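PDB 2EK8: aminopeptidase from Aneurinibacillus sp., which probably removes amino-terminal residues from peptides as a zinc-dependent metallopeptidase of family M28. Local coordinates for residues N20-L25 with D240-V245; L201-V206 with F269-N274; G226-S231 with M297-M302. All coordinates share one frame; numbering follows the deposited sequence.

Interaction 1 (N20-L25 with D240-V245); sequences NTIQFL and DDASGV. With ZN (zinc ion), chain C; ZN (zinc ion), chain B.
Ile22 and Ala242 bring the two helices together: their CA atoms are 5.3 Å apart, and the axes of 20-25 and 240-245 run roughly antiparallel, at 142°, closing to 8.6 Å. Ala242, with nothing beyond CB, faces the other helix where the CA atoms come nearest. Its CB points toward helix 15-25 and sits 4.0 Å from Ile22 CG2, with Leu25 CB beside it. The other branch of Ile22 lies along the backbone of the second helix. With CG1 anti to the carbonyl carbon (chi1 -60°) and the chain extended beyond it, CD1 comes to rest over Ser243 CA at 3.7 Å, while CG1 passes the carbonyl oxygen of Ala242. Cutting Ile22 back to an alanine removes both branches, and is likely to open a gap beside Ala242 CB and over Ser243 CA. Leu25, one turn after Ile22, meets Val245 through CD1 and CG1, 3.8 Å apart, the two side chains crossing at a slant; Tyr43 and Ala40 of helix 35-50 also touch Leu25.

This apolar seam lies behind the two-zinc centre of the M28 peptidase fold. Helix 238-255 starts at the metals, where Asp240 bridges them, OD1 to one zinc ion and OD2 to the other, each at 2.0 Å. A cis peptide bond leads from Asp240 into Asp241. Asp241 OD1 accepts from Gly244 N at 3.0 Å in an Asx motif, the donor standing well above the carboxylate plane. Ser243 OG turns back to Asn239 O.

Interaction 2 (L201-V206 with F269-N274); sequences LTSHNV and FGAEEN. With ZN (zinc ion), chain F; ZN (zinc ion), chain B.
Asn205 OD1 takes the backbone N-H of Gly270 at 3.0 Å. The bond is nearly straight, 162° at the hydrogen, and the donor lies in the carbonyl plane of the amide. The same oxygen rests against Phe269, near its CA and at the ring edge beside CD1, with the amide and ring planes turned 82° apart. Ser203 OG lies 3.5 Å from Gly270 CA, and His204 O makes a CA-H...O contact of 3.3 Å with that same carbon. Gly270 is thus closed in by Ser203 and His204, and a side chain on it would run into both.

A second shell fixes these groups. The other end of the Asn205 amide, ND2, donates to Gly278 O and Gln58 OE1, so both ends of the amide are held and its rotation is set. Glu37 spans the junction, one carboxylate oxygen bonded to Ser203 OG and the other to Ala271 N. On the far side of the strand His204 points away from the loop, its NE2 binding a separate zinc ion at 2.0 Å.

Beyond Ala271 the loop turns into the metal centre: Glu273 grips one zinc ion with OE2 at 2.1 Å and, more loosely, OE1 at 2.6 Å, while Glu272 OE1 accepts a long bond from the zinc-bound water. This adjacent glutamate pair following a sheet strand, one on a zinc ion and the other bonded to the zinc-bound water, is characteristic of the two-zinc active site of M28 aminopeptidases.

Interaction 3 (G226-S231 with M297-M302); sequences GSHHDS and MFQLDM. With ZN (zinc ion), chain C.
Gly226 carries the backbone pairing, bonded to 297-302 through both its N-H and its carbonyl. Its N-H reaches Phe298 O at 2.7 Å, almost straight at 171°, and its carbonyl accepts Leu300 N at 2.8 Å. The two bonds straddle Gln299, Gly226's parallel bridge partner. A little further on, Ser227 CA makes a CA-H...O contact with Leu300 O.

Side-chain packing fills in around the glycine. Gln299 bends at chi2 (70°), which folds its amide back over the neighbouring strand and places OE1 3.2 Å from Gly226 C; Ser346 takes up NE2. Met297 CE comes up beside Gly226 N from the same face. On the other face, Ser227 CB lies against Leu300 O, and its hydroxyl bonds to Thr248.

These are central parallel strands of the M28 peptidase domain, and its metal ligands sit at their C-terminal ends, as is usual in this clan.

Metal binding is the third kind of contact. His228 NE2 holds the zinc ion at 2.1 Å, and Asp301 chelates it through OD1 at 2.1 Å and OD2 at 2.4 Å. OD2 is also hydrogen-bonded to Ser346 OG, the hydroxyl that meets Gln299 NE2. The carboxylate approaches the imidazole at its edge, its plane turned 74° from the ring. Behind the imidazole, ND1 donates to Asp230 OD1 at 2.9 Å, from above the carboxylate plane; together with the zinc bond at NE2, this probably limits the ring's rotation. Asp230 in turn accepts the backbone N-H groups of Glu272 and Glu273.

The three interactions converge on one two-zinc site. Asp240 of interaction 1 joins both metals: its OD1 lies 3.0 Å from Asp301 OD1 of interaction 3 at one zinc ion, and its OD2 lies 3.1 Å from Glu273 OE2 of interaction 2 at the other, the zinc ions probably offsetting the repulsion between these carboxylates. A single water bound to both zinc ions also ties the three together, and His371 completes the protein ligands. Strands 188-210, 263-269, 222-228 and 294-300 lie side by side in that order, and Phe269 N to Ser227 O, 2.7 Å, joins interactions 2 and 3. Separately, Asp241 OD1 to Met302 N, 3.0 Å, links interaction 1 to interaction 3.

Interaction 1 (N20-L25 with D240-V245)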
loop_
_atom_site.group_PDB
_atom_site.type_symbol
_atom_site.label_atom_id
_atom_site.label_comp_id
_atom_site.label_asym_id
_atom_site.label_seq_id
_atom_site.Cartn_x
_atom_site.Cartn_y
_atom_site.Cartn_z
ATOM N N ASN A 20 19.993 -1.301 -10.630
ATOM C CA ASN A 20 19.793 -2.434 -11.527
ATOM C C ASN A 20 18.554 -3.250 -11.167
ATOM O O ASN A 20 17.845 -3.730 -12.049
ATOM C CB ASN A 20 21.043 -3.319 -11.556
ATOM C CG ASN A 20 22.227 -2.613 -12.190
ATOM O OD1 ASN A 20 22.047 -1.702 -12.999
ATOM N ND2 ASN A 20 23.438 -3.032 -11.839
ATOM N N THR A 21 18.291 -3.405 -9.876
ATOM C CA THR A 21 17.103 -4.139 -9.447
ATOM C C THR A 21 15.871 -3.423 -9.994
ATOM O O THR A 21 14.976 -4.046 -10.574
ATOM C CB THR A 21 16.987 -4.189 -7.901
ATOM O OG1 THR A 21 18.027 -5.017 -7.368
ATOM C CG2 THR A 21 15.618 -4.744 -7.477
ATOM N N ILE A 22 15.830 -2.106 -9.816
ATOM C CA ILE A 22 14.692 -1.326 -10.281
ATOM C C ILE A 22 14.565 -1.404 -11.799
ATOM O O ILE A 22 13.462 -1.489 -12.333
ATOM C CB ILE A 22 14.808 0.157 -9.847
ATOM C CG1 ILE A 22 14.854 0.248 -8.316
ATOM C CG2 ILE A 22 13.624 0.953 -10.384
ATOM C CD1 ILE A 22 14.966 1.664 -7.785
ATOM N N GLN A 23 15.699 -1.377 -12.490
ATOM C CA GLN A 23 15.692 -1.454 -13.950
ATOM C C GLN A 23 15.046 -2.748 -14.406
ATOM O O GLN A 23 14.220 -2.752 -15.318
ATOM C CB GLN A 23 17.115 -1.388 -14.505
ATOM C CG GLN A 23 17.208 -1.362 -16.038
ATOM C CD GLN A 23 16.872 -2.693 -16.702
ATOM O OE1 GLN A 23 17.330 -3.755 -16.272
ATOM N NE2 GLN A 23 16.081 -2.638 -17.770
ATOM N N PHE A 24 15.420 -3.854 -13.776
ATOM C CA PHE A 24 14.844 -5.128 -14.173
ATOM C C PHE A 24 13.348 -5.214 -13.888
ATOM O O PHE A 24 12.567 -5.566 -14.768
ATOM C CB PHE A 24 15.534 -6.296 -13.475
ATOM C CG PHE A 24 14.888 -7.617 -13.771
ATOM C CD1 PHE A 24 15.180 -8.295 -14.952
ATOM C CD2 PHE A 24 13.911 -8.130 -12.926
ATOM C CE1 PHE A 24 14.500 -9.463 -15.292
ATOM C CE2 PHE A 24 13.223 -9.299 -13.259
ATOM C CZ PHE A 24 13.518 -9.964 -14.445
ATOM N N LEU A 25 12.955 -4.896 -12.658
ATOM C CA LEU A 25 11.554 -4.984 -12.255
ATOM C C LEU A 25 10.579 -4.028 -12.935
ATOM O O LEU A 25 9.418 -4.374 -13.138
ATOM C CB LEU A 25 11.433 -4.805 -10.734
ATOM C CG LEU A 25 12.032 -5.898 -9.846
ATOM C CD1 LEU A 25 11.946 -5.472 -8.386
ATOM C CD2 LEU A 25 11.288 -7.216 -10.066
ATOM N N ASP A 240 7.343 2.864 -6.862
ATOM C CA ASP A 240 6.314 2.213 -6.058
ATOM C C ASP A 240 6.008 0.825 -6.616
ATOM O O ASP A 240 5.177 0.686 -7.515
ATOM C CB ASP A 240 5.043 3.073 -6.034
ATOM C CG ASP A 240 3.964 2.497 -5.135
ATOM O OD1 ASP A 240 4.294 1.646 -4.287
ATOM O OD2 ASP A 240 2.790 2.904 -5.267
ATOM N N ASP A 241 6.672 -0.206 -6.092
ATOM C CA ASP A 241 7.654 -0.072 -5.021
ATOM C C ASP A 241 8.927 -0.862 -5.336
ATOM O O ASP A 241 9.466 -1.556 -4.473
ATOM C CB ASP A 241 7.035 -0.568 -3.704
ATOM C CG ASP A 241 7.931 -0.331 -2.493
ATOM O OD1 ASP A 241 8.787 0.578 -2.532
ATOM O OD2 ASP A 241 7.753 -1.048 -1.483
ATOM N N ALA A 242 9.407 -0.773 -6.576
ATOM C CA ALA A 242 10.633 -1.476 -6.934
ATOM C C ALA A 242 11.770 -0.883 -6.101
ATOM O O ALA A 242 12.727 -1.572 -5.760
ATOM C CB ALA A 242 10.929 -1.319 -8.429
ATOM N N SER A 243 11.655 0.403 -5.769
ATOM C CA SER A 243 12.676 1.068 -4.963
ATOM C C SER A 243 12.815 0.359 -3.616
ATOM O O SER A 243 13.929 0.062 -3.181
ATOM C CB SER A 243 12.311 2.544 -4.734
ATOM O OG SER A 243 11.148 2.671 -3.939
ATOM N N GLY A 244 11.682 0.098 -2.967
ATOM C CA GLY A 244 11.687 -0.588 -1.683
ATOM C C GLY A 244 12.256 -1.993 -1.800
ATOM O O GLY A 244 12.998 -2.448 -0.933
ATOM N N VAL A 245 11.890 -2.692 -2.865
ATOM C CA VAL A 245 12.402 -4.038 -3.092
ATOM C C VAL A 245 13.920 -3.971 -3.253
ATOM O O VAL A 245 14.650 -4.815 -2.730
ATOM C CB VAL A 245 11.793 -4.662 -4.368
ATOM C CG1 VAL A 245 12.493 -5.978 -4.691
ATOM C CG2 VAL A 245 10.300 -4.887 -4.178
HETATM ZN ZN ZN C . 3.766 1.138 -2.403
HETATM ZN ZN ZN B . 1.095 2.135 -4.497
HETATM O O HOH W 1 1.788 1.663 -2.402
#

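Interaction 2 (L201-V206 with F269-N274)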
loop_
_atom_site.group_PDB
_atom_site.type_symbol
_atom_site.label_atom_id
_atom_site.label_comp_id
_atom_site.label_asym_id
_atom_site.label_seq_id
_atom_site.Cartn_x
_atom_site.Cartn_y
_atom_site.Cartn_z
ATOM N N LEU A 201 -7.161 -15.208 -7.927
ATOM C CA LEU A 201 -5.778 -15.136 -8.369
ATOM C C LEU A 201 -4.861 -15.608 -7.250
ATOM O O LEU A 201 -5.278 -15.719 -6.096
ATOM C CB LEU A 201 -5.414 -13.697 -8.750
ATOM C CG LEU A 201 -6.139 -13.091 -9.957
ATOM C CD1 LEU A 201 -5.716 -11.636 -10.137
ATOM C CD2 LEU A 201 -5.813 -13.897 -11.204
ATOM N N THR A 202 -3.613 -15.890 -7.603
ATOM C CA THR A 202 -2.630 -16.325 -6.626
ATOM C C THR A 202 -1.442 -15.370 -6.659
ATOM O O THR A 202 -0.897 -15.085 -7.720
ATOM C CB THR A 202 -2.103 -17.744 -6.926
ATOM O OG1 THR A 202 -3.186 -18.684 -6.895
ATOM C CG2 THR A 202 -1.065 -18.146 -5.888
ATOM N N SER A 203 -1.064 -14.865 -5.492
ATOM C CA SER A 203 0.081 -13.979 -5.383
ATOM C C SER A 203 1.043 -14.666 -4.412
ATOM O O SER A 203 0.774 -15.782 -3.949
ATOM C CB SER A 203 -0.351 -12.601 -4.865
ATOM O OG SER A 203 0.754 -11.709 -4.801
ATOM N N HIS A 204 2.165 -14.025 -4.112
ATOM C CA HIS A 204 3.143 -14.630 -3.217
ATOM C C HIS A 204 3.948 -13.602 -2.437
ATOM O O HIS A 204 4.056 -12.442 -2.837
ATOM C CB HIS A 204 4.170 -15.466 -3.998
ATOM C CG HIS A 204 3.586 -16.331 -5.071
ATOM N ND1 HIS A 204 3.032 -15.817 -6.224
ATOM C CD2 HIS A 204 3.493 -17.679 -5.178
ATOM C CE1 HIS A 204 2.620 -16.808 -6.994
ATOM N NE2 HIS A 204 2.888 -17.948 -6.383
ATOM N N ASN A 205 4.524 -14.058 -1.328
ATOM C CA ASN A 205 5.413 -13.246 -0.506
ATOM C C ASN A 205 6.740 -13.997 -0.586
ATOM O O ASN A 205 6.752 -15.232 -0.582
ATOM C CB ASN A 205 4.977 -13.209 0.963
ATOM C CG ASN A 205 3.629 -12.550 1.166
ATOM O OD1 ASN A 205 3.330 -11.510 0.579
ATOM N ND2 ASN A 205 2.811 -13.149 2.026
ATOM N N VAL A 206 7.847 -13.269 -0.674
ATOM C CA VAL A 206 9.164 -13.895 -0.728
ATOM C C VAL A 206 9.850 -13.580 0.600
ATOM O O VAL A 206 10.019 -12.414 0.953
ATOM C CB VAL A 206 10.016 -13.332 -1.881
ATOM C CG1 VAL A 206 11.375 -14.035 -1.913
ATOM C CG2 VAL A 206 9.284 -13.521 -3.210
ATOM N N PHE A 269 6.414 -8.353 -0.150
ATOM C CA PHE A 269 5.010 -8.766 -0.103
ATOM C C PHE A 269 4.288 -8.629 -1.431
ATOM O O PHE A 269 4.575 -7.726 -2.213
ATOM C CB PHE A 269 4.250 -7.925 0.927
ATOM C CG PHE A 269 4.834 -7.968 2.303
ATOM C CD1 PHE A 269 4.729 -9.117 3.083
ATOM C CD2 PHE A 269 5.503 -6.862 2.822
ATOM C CE1 PHE A 269 5.279 -9.163 4.359
ATOM C CE2 PHE A 269 6.061 -6.901 4.106
ATOM C CZ PHE A 269 5.946 -8.055 4.871
ATOM N N GLY A 270 3.332 -9.523 -1.663
ATOM C CA GLY A 270 2.553 -9.463 -2.883
ATOM C C GLY A 270 1.215 -8.802 -2.615
ATOM O O GLY A 270 0.812 -8.642 -1.463
ATOM N N ALA A 271 0.538 -8.392 -3.682
ATOM C CA ALA A 271 -0.780 -7.779 -3.578
ATOM C C ALA A 271 -0.932 -6.690 -2.520
ATOM O O ALA A 271 -1.953 -6.619 -1.844
ATOM C CB ALA A 271 -1.822 -8.866 -3.344
ATOM N N GLU A 272 0.071 -5.830 -2.384
ATOM C CA GLU A 272 -0.003 -4.743 -1.415
ATOM C C GLU A 272 -1.009 -3.698 -1.892
ATOM O O GLU A 272 -1.749 -3.114 -1.096
ATOM C CB GLU A 272 1.379 -4.100 -1.254
ATOM C CG GLU A 272 1.473 -2.950 -0.252
ATOM C CD GLU A 272 0.974 -1.613 -0.793
ATOM O OE1 GLU A 272 0.815 -1.467 -2.027
ATOM O OE2 GLU A 272 0.754 -0.699 0.031
ATOM N N GLU A 273 -1.048 -3.479 -3.203
ATOM C CA GLU A 273 -1.942 -2.476 -3.778
ATOM C C GLU A 273 -3.413 -2.883 -3.711
ATOM O O GLU A 273 -4.294 -2.043 -3.860
ATOM C CB GLU A 273 -1.546 -2.195 -5.231
ATOM C CG GLU A 273 -0.094 -1.744 -5.409
ATOM C CD GLU A 273 0.151 -0.296 -5.008
ATOM O OE1 GLU A 273 -0.748 0.333 -4.404
ATOM O OE2 GLU A 273 1.259 0.210 -5.293
ATOM N N ASN A 274 -3.662 -4.168 -3.467
ATOM C CA ASN A 274 -5.019 -4.712 -3.382
ATOM C C ASN A 274 -5.579 -4.687 -1.970
ATOM O O ASN A 274 -6.639 -5.262 -1.713
ATOM C CB ASN A 274 -5.038 -6.164 -3.867
ATOM C CG ASN A 274 -4.644 -6.300 -5.315
ATOM O OD1 ASN A 274 -5.489 -6.253 -6.214
ATOM N ND2 ASN A 274 -3.351 -6.457 -5.556
HETATM ZN ZN ZN F . 2.895 -19.946 -6.783
HETATM ZN ZN ZN B . 1.095 2.135 -4.497
HETATM O O HOH W 1 1.788 1.663 -2.402
#

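Interaction 3 (G226-S231 with M297-M302)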
loop_
_atom_site.group_PDB
_atom_site.type_symbol
_atom_site.label_atom_id
_atom_site.label_comp_id
_atom_site.label_asym_id
_atom_site.label_seq_id
_atom_site.Cartn_x
_atom_site.Cartn_y
_atom_site.Cartn_z
ATOM N N GLY A 226 10.724 -5.006 5.192
ATOM C CA GLY A 226 9.883 -5.346 4.058
ATOM C C GLY A 226 9.623 -4.283 3.016
ATOM O O GLY A 226 9.984 -3.118 3.178
ATOM N N SER A 227 8.993 -4.722 1.932
ATOM C CA SER A 227 8.611 -3.881 0.803
ATOM C C SER A 227 7.593 -4.709 0.030
ATOM O O SER A 227 7.360 -5.869 0.378
ATOM C CB SER A 227 9.834 -3.572 -0.077
ATOM O OG SER A 227 10.522 -4.755 -0.461
ATOM N N HIS A 228 6.967 -4.134 -0.994
ATOM C CA HIS A 228 6.017 -4.912 -1.781
ATOM C C HIS A 228 6.462 -4.919 -3.235
ATOM O O HIS A 228 6.954 -3.907 -3.751
ATOM C CB HIS A 228 4.583 -4.382 -1.624
ATOM C CG HIS A 228 4.340 -3.037 -2.238
ATOM N ND1 HIS A 228 3.854 -2.881 -3.519
ATOM C CD2 HIS A 228 4.449 -1.790 -1.721
ATOM C CE1 HIS A 228 3.668 -1.594 -3.762
ATOM N NE2 HIS A 228 4.021 -0.912 -2.687
ATOM N N HIS A 229 6.303 -6.070 -3.884
ATOM C CA HIS A 229 6.744 -6.224 -5.264
ATOM C C HIS A 229 5.722 -6.027 -6.375
ATOM O O HIS A 229 6.064 -6.152 -7.553
ATOM C CB HIS A 229 7.455 -7.577 -5.447
ATOM C CG HIS A 229 6.726 -8.753 -4.860
ATOM N ND1 HIS A 229 5.466 -9.139 -5.265
ATOM C CD2 HIS A 229 7.115 -9.659 -3.932
ATOM C CE1 HIS A 229 5.110 -10.234 -4.610
ATOM N NE2 HIS A 229 6.094 -10.568 -3.795
ATOM N N ASP A 230 4.480 -5.719 -6.015
ATOM C CA ASP A 230 3.448 -5.486 -7.022
ATOM C C ASP A 230 3.299 -3.986 -7.235
ATOM O O ASP A 230 3.738 -3.190 -6.405
ATOM C CB ASP A 230 2.103 -6.069 -6.576
ATOM C CG ASP A 230 1.535 -5.361 -5.359
ATOM O OD1 ASP A 230 2.275 -5.207 -4.363
ATOM O OD2 ASP A 230 0.348 -4.964 -5.394
ATOM N N SER A 231 2.689 -3.611 -8.356
ATOM C CA SER A 231 2.451 -2.207 -8.682
ATOM C C SER A 231 1.024 -2.121 -9.214
ATOM O O SER A 231 0.392 -3.150 -9.477
ATOM C CB SER A 231 3.442 -1.719 -9.748
ATOM O OG SER A 231 3.136 -2.258 -11.025
ATOM N N MET A 297 9.551 -3.814 12.766
ATOM C CA MET A 297 9.310 -4.099 11.362
ATOM C C MET A 297 9.521 -2.786 10.614
ATOM O O MET A 297 8.890 -1.779 10.929
ATOM C CB MET A 297 7.880 -4.617 11.162
ATOM C CG MET A 297 7.539 -5.035 9.733
ATOM S SD MET A 297 7.035 -3.667 8.678
ATOM C CE MET A 297 7.149 -4.428 7.054
ATOM N N PHE A 298 10.450 -2.795 9.662
ATOM C CA PHE A 298 10.755 -1.616 8.851
ATOM C C PHE A 298 10.132 -1.833 7.469
ATOM O O PHE A 298 10.454 -2.814 6.807
ATOM C CB PHE A 298 12.271 -1.455 8.670
ATOM C CG PHE A 298 13.021 -1.147 9.940
ATOM C CD1 PHE A 298 13.641 0.091 10.111
ATOM C CD2 PHE A 298 13.132 -2.097 10.949
ATOM C CE1 PHE A 298 14.361 0.378 11.269
ATOM C CE2 PHE A 298 13.851 -1.819 12.116
ATOM C CZ PHE A 298 14.467 -0.580 12.273
ATOM N N GLN A 299 9.244 -0.933 7.044
ATOM C CA GLN A 299 8.611 -1.032 5.725
ATOM C C GLN A 299 9.200 0.032 4.804
ATOM O O GLN A 299 9.257 1.213 5.159
ATOM C CB GLN A 299 7.092 -0.828 5.821
ATOM C CG GLN A 299 6.372 -0.721 4.461
ATOM C CD GLN A 299 6.335 -2.038 3.688
ATOM O OE1 GLN A 299 6.871 -3.054 4.134
ATOM N NE2 GLN A 299 5.693 -2.020 2.523
ATOM N N LEU A 300 9.645 -0.400 3.627
ATOM C CA LEU A 300 10.238 0.488 2.635
ATOM C C LEU A 300 9.268 0.599 1.458
ATOM O O LEU A 300 9.028 -0.374 0.755
ATOM C CB LEU A 300 11.568 -0.096 2.154
ATOM C CG LEU A 300 12.644 -0.249 3.233
ATOM C CD1 LEU A 300 13.613 -1.359 2.859
ATOM C CD2 LEU A 300 13.371 1.082 3.396
ATOM N N ASP A 301 8.712 1.785 1.251
ATOM C CA ASP A 301 7.760 1.985 0.163
ATOM C C ASP A 301 7.971 3.391 -0.382
ATOM O O ASP A 301 7.722 4.372 0.325
ATOM C CB ASP A 301 6.324 1.838 0.694
ATOM C CG ASP A 301 5.298 1.571 -0.411
ATOM O OD1 ASP A 301 5.614 1.783 -1.598
ATOM O OD2 ASP A 301 4.163 1.156 -0.084
ATOM N N MET A 302 8.430 3.464 -1.633
ATOM C CA MET A 302 8.703 4.718 -2.338
ATOM C C MET A 302 9.858 5.438 -1.660
ATOM O O MET A 302 9.672 6.402 -0.916
ATOM C CB MET A 302 7.425 5.571 -2.386
ATOM C CG MET A 302 6.305 4.825 -3.120
ATOM S SD MET A 302 4.730 5.665 -3.328
ATOM C CE MET A 302 4.078 5.600 -1.705
HETATM ZN ZN ZN C . 3.766 1.138 -2.403
HETATM O O HOH W 1 1.788 1.663 -2.402
#